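PDB 2Q18: 2-dehydro-3-deoxy-D-arabinonate dehydratase from Sulfolobus solfataricus, which dehydrates 2-dehydro-3-deoxy-D-arabinonate to 2,5-dioxopentanoate, a step in the pentose oxidation pathway that leads from D-arabinonate to 2-oxoglutarate. Local coordinates for residues 10-15 with 70-75; 35-38 with 42-45; 129-134 with 264-269. One frame throughout, in Å; residues are numbered along the deposited sequence.

Contact 1: 10-15 with 70-75; sequences GYYISY and PIDPPE
Tyr12 and Ser14, on one side of a strand, look across at Asp72 and Pro70 in a proline-rich loop, and the two ends of this small interface differ in character. The inner end is the buried one. Ser14 OG lies 4.5 Å from Pro70 O, a loose approach rather than a bond; a small side chain suits a place where the nearest CA atoms, those of Ser14 and Pro70, are 7.5 Å apart. The Pro70 ring turns its back on Ser14 and packs instead against Leu3, Phe190 and Ile194, so the tight packing at this end is with the loop's surroundings.

Toward solvent the fit slackens. The exposed Tyr12 ring approaches Asp72 obliquely, its CE1 4.2 Å from Asp72 OD2. Asp72 carries its carboxylate on the branch opposite its own carbonyl carbon (chi1 -62°), which brings the group closer to the strand than its CB. Arg5 forms a salt bridge with Asp72 OD1 and a cation-pi contact with Tyr12, so one arginine is shared by the acid and the ring, which suits a charged and an aromatic residue at a partly exposed edge.

This is plain packing away from the metal and substrate sites: strand 11-17, antiparallel between strands 2-8 and 23-26, meets the connection from strand 65-67 to strand 76-80, which rests on strand 188-195.

Contact 2: 35-38 with 42-45; sequences MRYS and EVLG
Arg36 and Tyr37, near the end of helix 30-40, make a local surface contact with Glu42, Val43 and Leu44, the loop by which the chain turns back from that helix. The CG of Arg36 leaves anti to the backbone N (chi1 -176°), and a bend at chi3 (-54°) swings the guanidinium across the loop. On the way the aliphatic part passes Glu42 O, 3.7 Å from Arg36 CG. The flat group then receives Leu44 CD1 over one face, off centre toward the rim, with Arg36 NE 3.6 Å from that methyl. Glu42 reaches back with an extended chain, but its salt bridge is long, 3.8 Å from Arg36 NH2 to Glu42 OE1, and the guanidinium and carboxylate planes stand 79° apart.

The fold here is a helical connection between antiparallel neighbours: helix 30-40 follows strand 23-26, and the loop leads into strand 45-49 beside it. Glu28, just past strand 23-26, forms a salt bridge with Arg36 NH1, and Leu44 also packs on Arg9 of the second subunit. That Arg9 comes near Arg36 as well, a meeting of like charges probably eased by Glu28, paired with Arg36, and by Glu42, paired with Arg36 and weakly with Arg9. With an alanine in place of Arg36, Glu28 would probably lose its salt-bridge mate, Glu42 would keep little beyond its weak pair to Arg9 of the second subunit, and one side of Leu44 CD1 would be uncovered.

Tyr37 makes the apolar part of the contact. Val43 CG2 meets its ring at the edge, in the ring plane, 3.7 Å from Tyr37 CD2. The aromatic body thus offers a branched aliphatic residue an apolar flank, while Tyr37 OH is hydrogen-bonded to Asp198, after strand 188-195.

Contact 3: 129-134 with 264-269; sequences EAIAVR and KGLKDE
Ile131 sends CG1 between its backbone N and carbonyl carbon (chi1 55°), and the extended chain beyond it carries CD1 out to meet Leu266. Two residues along the same strand, Val133 has CG1 anti to the backbone N (chi1 174°), leaving CG2 on the branch that reaches the same leucine. Leu266 itself sits away from the usual staggered positions, with chi1 at -101°, and offers different parts of its side chain to the two partners. Its CD2 lies 4.1 Å from Ile131 CD1, where methyl meets methyl and the side chains cross at about a right angle. Its CB, close to the backbone, lies 3.9 Å from Val133 CG2. The leucine therefore spans the pair, engaging the valine at its root and the isoleucine at its end.

Both segments belong to the C-terminal region of the FAH-family fold. Beta-branched residues suit strand 131-133, an outer strand, within this chain, of the five-stranded mixed sheet. It runs parallel to strand 280-288, and Val133 exchanges backbone hydrogen bonds with Lys287 and Arg289. The 264-269 loop, which leads into strand 271-276, is pinned by other means: Gly265 O accepts a bond from Arg214, and Lys267 N gives one to Asp270. Leu266 also packs on Ile212 and Pro142, so it lies between strand 207-214 of the sheet and strand 140-150. Strand 140-150 carries the magnesium ligand Glu143, whose side chain is about 9 Å from that of Leu266.

All three touching residues are buried and meet almost wholly through hydrocarbon. Such an interface is held by dispersion and the exclusion of water, and the branched side chains probably contribute, with the loop's own hydrogen bonds, to how it lies against the strand.

Starting from the N terminus, contact 1 opens first, on strand 11-17, and closes only when the chain reaches 70-75, tying that strand to the connection from strand 65-67 to strand 76-80. Nested within that loop is contact 2, a short closure in which helix 30-40 meets the segment entering strand 45-49. Contact 3 follows in series, opening at 129-134 and closing at 264-269, and encloses the magnesium ligands Glu143, Glu145 and Asp164. No two contacts cross along the chain. Contacts 1 and 2 both touch the second subunit, their centres about 16 Å apart. Contact 3 lays a loop on the outer strand of the five-stranded sheet, its centre about 36 Å from that of contact 2, across the chain's centre.

Contact 1: 10-15 with 70-75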
# COMPACT_ATOMS: atom_id res chain seq x y z
N GLY A 10 -14.18 3.94 11.91
CA GLY A 10 -13.47 2.84 11.26
C GLY A 10 -11.94 2.91 11.25
O GLY A 10 -11.29 1.95 10.86
N TYR A 11 -11.37 4.04 11.67
CA TYR A 11 -9.91 4.18 11.78
C TYR A 11 -9.45 4.34 13.23
O TYR A 11 -10.25 4.67 14.11
CB TYR A 11 -9.36 5.31 10.89
CG TYR A 11 -9.99 6.67 11.12
CD1 TYR A 11 -11.03 7.13 10.31
CD2 TYR A 11 -9.52 7.52 12.13
CE1 TYR A 11 -11.60 8.39 10.51
CE2 TYR A 11 -10.10 8.78 12.35
CZ TYR A 11 -11.13 9.20 11.53
OH TYR A 11 -11.70 10.45 11.74
N TYR A 12 -8.16 4.11 13.47
CA TYR A 12 -7.59 4.18 14.81
C TYR A 12 -6.86 5.48 15.06
O TYR A 12 -6.25 6.04 14.15
CB TYR A 12 -6.61 3.03 15.05
CG TYR A 12 -7.21 1.65 15.10
CD1 TYR A 12 -6.84 0.67 14.18
CD2 TYR A 12 -8.15 1.31 16.09
CE1 TYR A 12 -7.38 -0.62 14.23
CE2 TYR A 12 -8.70 0.03 16.15
CZ TYR A 12 -8.31 -0.93 15.22
OH TYR A 12 -8.85 -2.19 15.28
N ILE A 13 -6.92 5.95 16.31
CA ILE A 13 -6.04 7.01 16.78
C ILE A 13 -5.45 6.58 18.12
O ILE A 13 -6.18 6.14 19.02
CB ILE A 13 -6.77 8.38 16.94
CG1 ILE A 13 -7.48 8.78 15.64
CG2 ILE A 13 -5.76 9.47 17.34
CD1 ILE A 13 -8.43 9.97 15.79
N SER A 14 -4.14 6.71 18.25
CA SER A 14 -3.45 6.39 19.49
C SER A 14 -3.14 7.65 20.29
O SER A 14 -2.81 8.69 19.72
CB SER A 14 -2.17 5.60 19.23
OG SER A 14 -2.49 4.26 18.90
N TYR A 15 -3.26 7.53 21.61
CA TYR A 15 -2.97 8.62 22.52
C TYR A 15 -2.12 8.12 23.66
O TYR A 15 -2.16 6.94 24.02
CB TYR A 15 -4.26 9.22 23.09
CG TYR A 15 -5.23 9.77 22.09
CD1 TYR A 15 -5.12 11.07 21.62
CD2 TYR A 15 -6.30 8.99 21.63
CE1 TYR A 15 -6.03 11.59 20.70
CE2 TYR A 15 -7.21 9.49 20.71
CZ TYR A 15 -7.07 10.80 20.25
OH TYR A 15 -7.97 11.29 19.34
N PRO A 70 -5.28 -1.32 23.08
CA PRO A 70 -4.27 -0.27 22.86
C PRO A 70 -3.29 -0.56 21.71
O PRO A 70 -2.74 0.38 21.13
CB PRO A 70 -3.53 -0.20 24.20
CG PRO A 70 -3.81 -1.49 24.88
CD PRO A 70 -5.15 -1.95 24.40
N ILE A 71 -3.07 -1.83 21.40
CA ILE A 71 -2.28 -2.25 20.23
C ILE A 71 -2.91 -3.48 19.60
O ILE A 71 -3.78 -4.11 20.21
CB ILE A 71 -0.78 -2.59 20.57
CG1 ILE A 71 -0.70 -3.80 21.52
CG2 ILE A 71 -0.02 -1.37 21.10
CD1 ILE A 71 0.72 -4.35 21.73
N ASP A 72 -2.48 -3.81 18.39
CA ASP A 72 -2.75 -5.11 17.80
C ASP A 72 -1.51 -5.99 18.03
O ASP A 72 -0.52 -5.86 17.30
CB ASP A 72 -3.04 -4.98 16.29
CG ASP A 72 -4.28 -4.14 16.01
OD1 ASP A 72 -5.34 -4.40 16.62
OD2 ASP A 72 -4.20 -3.21 15.16
N PRO A 73 -1.55 -6.87 19.05
CA PRO A 73 -0.37 -7.69 19.33
C PRO A 73 -0.26 -8.81 18.29
O PRO A 73 -1.18 -9.62 18.16
CB PRO A 73 -0.65 -8.25 20.72
CG PRO A 73 -2.15 -8.31 20.80
CD PRO A 73 -2.67 -7.18 19.95
N PRO A 74 0.85 -8.85 17.53
CA PRO A 74 0.92 -9.85 16.46
C PRO A 74 0.79 -11.28 17.00
O PRO A 74 0.21 -12.13 16.32
CB PRO A 74 2.30 -9.61 15.83
CG PRO A 74 2.64 -8.19 16.20
CD PRO A 74 2.07 -8.02 17.58
N GLU A 75 1.29 -11.51 18.21
CA GLU A 75 1.15 -12.80 18.88
C GLU A 75 0.86 -12.58 20.34
O GLU A 75 1.35 -11.61 20.94
CB GLU A 75 2.42 -13.65 18.72
CG GLU A 75 2.73 -14.02 17.27
CD GLU A 75 3.97 -14.89 17.11
OE1 GLU A 75 4.54 -15.36 18.12
OE2 GLU A 75 4.37 -15.11 15.95

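Contact 2: 35-38 with 42-45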
# COMPACT_ATOMS: atom_id res chain seq x y z
N MET A 35 8.51 1.17 21.34
CA MET A 35 9.91 0.87 21.05
C MET A 35 10.78 2.13 21.19
O MET A 35 11.81 2.10 21.85
CB MET A 35 10.06 0.24 19.66
CG MET A 35 9.52 -1.18 19.58
SD MET A 35 9.41 -1.80 17.89
CE MET A 35 11.15 -1.99 17.50
N ARG A 36 10.34 3.24 20.58
CA ARG A 36 11.05 4.52 20.70
C ARG A 36 11.18 4.97 22.16
O ARG A 36 12.27 5.37 22.59
CB ARG A 36 10.36 5.62 19.88
CG ARG A 36 11.11 6.96 19.90
CD ARG A 36 10.41 8.03 19.07
NE ARG A 36 10.16 7.59 17.70
CZ ARG A 36 11.04 7.63 16.70
NH1 ARG A 36 10.70 7.21 15.50
NH2 ARG A 36 12.28 8.09 16.91
N TYR A 37 10.08 4.90 22.91
CA TYR A 37 10.08 5.31 24.31
C TYR A 37 11.06 4.47 25.13
O TYR A 37 11.75 4.99 26.01
CB TYR A 37 8.67 5.24 24.92
CG TYR A 37 8.60 5.89 26.28
CD1 TYR A 37 9.02 5.21 27.42
CD2 TYR A 37 8.13 7.19 26.43
CE1 TYR A 37 8.97 5.81 28.67
CE2 TYR A 37 8.07 7.80 27.68
CZ TYR A 37 8.49 7.10 28.80
OH TYR A 37 8.44 7.68 30.04
N SER A 38 11.10 3.18 24.83
CA SER A 38 12.02 2.26 25.49
C SER A 38 13.48 2.64 25.28
O SER A 38 14.34 2.36 26.12
CB SER A 38 11.80 0.84 24.98
OG SER A 38 12.47 -0.10 25.80
N GLU A 42 11.46 9.34 24.14
CA GLU A 42 10.92 10.32 23.21
C GLU A 42 9.51 9.91 22.76
O GLU A 42 9.25 8.73 22.52
CB GLU A 42 11.84 10.48 22.00
CG GLU A 42 11.54 11.69 21.13
CD GLU A 42 12.46 11.79 19.92
OE1 GLU A 42 13.04 10.77 19.51
OE2 GLU A 42 12.58 12.91 19.37
N VAL A 43 8.62 10.90 22.68
CA VAL A 43 7.25 10.68 22.23
C VAL A 43 6.93 11.68 21.12
O VAL A 43 6.98 12.89 21.34
CB VAL A 43 6.22 10.84 23.38
CG1 VAL A 43 4.83 10.49 22.90
CG2 VAL A 43 6.59 9.96 24.57
N LEU A 44 6.60 11.17 19.94
CA LEU A 44 6.26 12.03 18.81
C LEU A 44 4.75 12.25 18.72
O LEU A 44 3.98 11.29 18.59
CB LEU A 44 6.80 11.46 17.49
CG LEU A 44 8.29 11.14 17.40
CD1 LEU A 44 8.60 10.40 16.10
CD2 LEU A 44 9.14 12.41 17.51
N GLY A 45 4.33 13.51 18.80
CA GLY A 45 2.92 13.86 18.71
C GLY A 45 2.59 15.25 19.23
O GLY A 45 3.49 16.00 19.63

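Contact 3: 129-134 with 264-269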
# COMPACT_ATOMS: atom_id res chain seq x y z
N GLU A 129 -15.28 -4.15 25.50
CA GLU A 129 -15.72 -5.09 24.48
C GLU A 129 -15.96 -6.44 25.13
O GLU A 129 -15.47 -6.69 26.23
CB GLU A 129 -14.68 -5.19 23.35
CG GLU A 129 -14.28 -3.82 22.78
CD GLU A 129 -13.15 -3.88 21.75
OE1 GLU A 129 -12.40 -4.88 21.71
OE2 GLU A 129 -13.01 -2.90 20.98
N ALA A 130 -16.72 -7.30 24.47
CA ALA A 130 -17.12 -8.58 25.06
C ALA A 130 -16.08 -9.69 24.91
O ALA A 130 -15.57 -9.93 23.81
CB ALA A 130 -18.46 -9.03 24.49
N ILE A 131 -15.77 -10.35 26.03
CA ILE A 131 -15.09 -11.64 26.01
C ILE A 131 -16.14 -12.73 25.78
O ILE A 131 -17.35 -12.46 25.90
CB ILE A 131 -14.27 -11.92 27.30
CG1 ILE A 131 -15.14 -11.80 28.56
CG2 ILE A 131 -13.06 -10.99 27.37
CD1 ILE A 131 -14.48 -12.30 29.85
N ALA A 132 -15.71 -13.94 25.46
CA ALA A 132 -16.65 -14.99 25.10
C ALA A 132 -16.46 -16.26 25.91
O ALA A 132 -15.37 -16.55 26.40
CB ALA A 132 -16.59 -15.28 23.60
N VAL A 133 -17.56 -17.00 26.06
CA VAL A 133 -17.56 -18.34 26.63
C VAL A 133 -17.92 -19.25 25.48
O VAL A 133 -18.92 -19.02 24.79
CB VAL A 133 -18.61 -18.49 27.78
CG1 VAL A 133 -18.70 -19.94 28.26
CG2 VAL A 133 -18.26 -17.58 28.95
N ARG A 134 -17.09 -20.28 25.25
CA ARG A 134 -17.34 -21.25 24.18
C ARG A 134 -18.73 -21.87 24.34
O ARG A 134 -19.19 -22.09 25.46
CB ARG A 134 -16.28 -22.35 24.21
CG ARG A 134 -14.86 -21.93 23.80
CD ARG A 134 -13.88 -23.11 23.87
NE ARG A 134 -14.37 -24.22 23.06
CZ ARG A 134 -13.88 -24.59 21.88
NH1 ARG A 134 -12.82 -23.98 21.36
NH2 ARG A 134 -14.44 -25.61 21.24
N LYS A 264 -18.44 -20.88 39.99
CA LYS A 264 -18.27 -19.48 39.59
C LYS A 264 -18.06 -19.28 38.09
O LYS A 264 -17.51 -18.26 37.66
CB LYS A 264 -17.14 -18.82 40.41
CG LYS A 264 -17.39 -18.77 41.92
CD LYS A 264 -18.68 -18.01 42.26
CE LYS A 264 -19.01 -18.07 43.74
NZ LYS A 264 -18.10 -17.23 44.55
N GLY A 265 -18.50 -20.25 37.30
CA GLY A 265 -18.42 -20.18 35.85
C GLY A 265 -19.14 -18.97 35.28
O GLY A 265 -20.26 -18.64 35.69
N LEU A 266 -18.48 -18.30 34.34
CA LEU A 266 -19.03 -17.14 33.65
C LEU A 266 -20.30 -17.48 32.89
O LEU A 266 -20.44 -18.58 32.35
CB LEU A 266 -18.00 -16.59 32.67
CG LEU A 266 -17.13 -15.36 32.97
CD1 LEU A 266 -16.91 -15.08 34.46
CD2 LEU A 266 -15.80 -15.44 32.21
N LYS A 267 -21.24 -16.54 32.84
CA LYS A 267 -22.37 -16.67 31.93
C LYS A 267 -22.68 -15.38 31.17
O LYS A 267 -22.13 -14.32 31.48
CB LYS A 267 -23.63 -17.25 32.62
CG LYS A 267 -24.04 -16.60 33.92
CD LYS A 267 -25.25 -17.34 34.55
CE LYS A 267 -24.88 -18.75 35.01
NZ LYS A 267 -26.02 -19.44 35.68
N ASP A 268 -23.55 -15.50 30.17
CA ASP A 268 -23.93 -14.38 29.32
C ASP A 268 -24.29 -13.15 30.15
O ASP A 268 -25.00 -13.26 31.16
CB ASP A 268 -25.11 -14.79 28.43
CG ASP A 268 -25.27 -13.89 27.22
OD1 ASP A 268 -24.37 -13.89 26.35
OD2 ASP A 268 -26.30 -13.21 27.12
N GLU A 269 -23.75 -12.01 29.74
CA GLU A 269 -24.01 -10.69 30.34
C GLU A 269 -23.29 -10.41 31.67
O GLU A 269 -23.44 -9.31 32.22
CB GLU A 269 -25.52 -10.36 30.44
CG GLU A 269 -26.32 -10.45 29.12
CD GLU A 269 -25.79 -9.55 27.99
OE1 GLU A 269 -25.00 -8.61 28.26
OE2 GLU A 269 -26.18 -9.79 26.82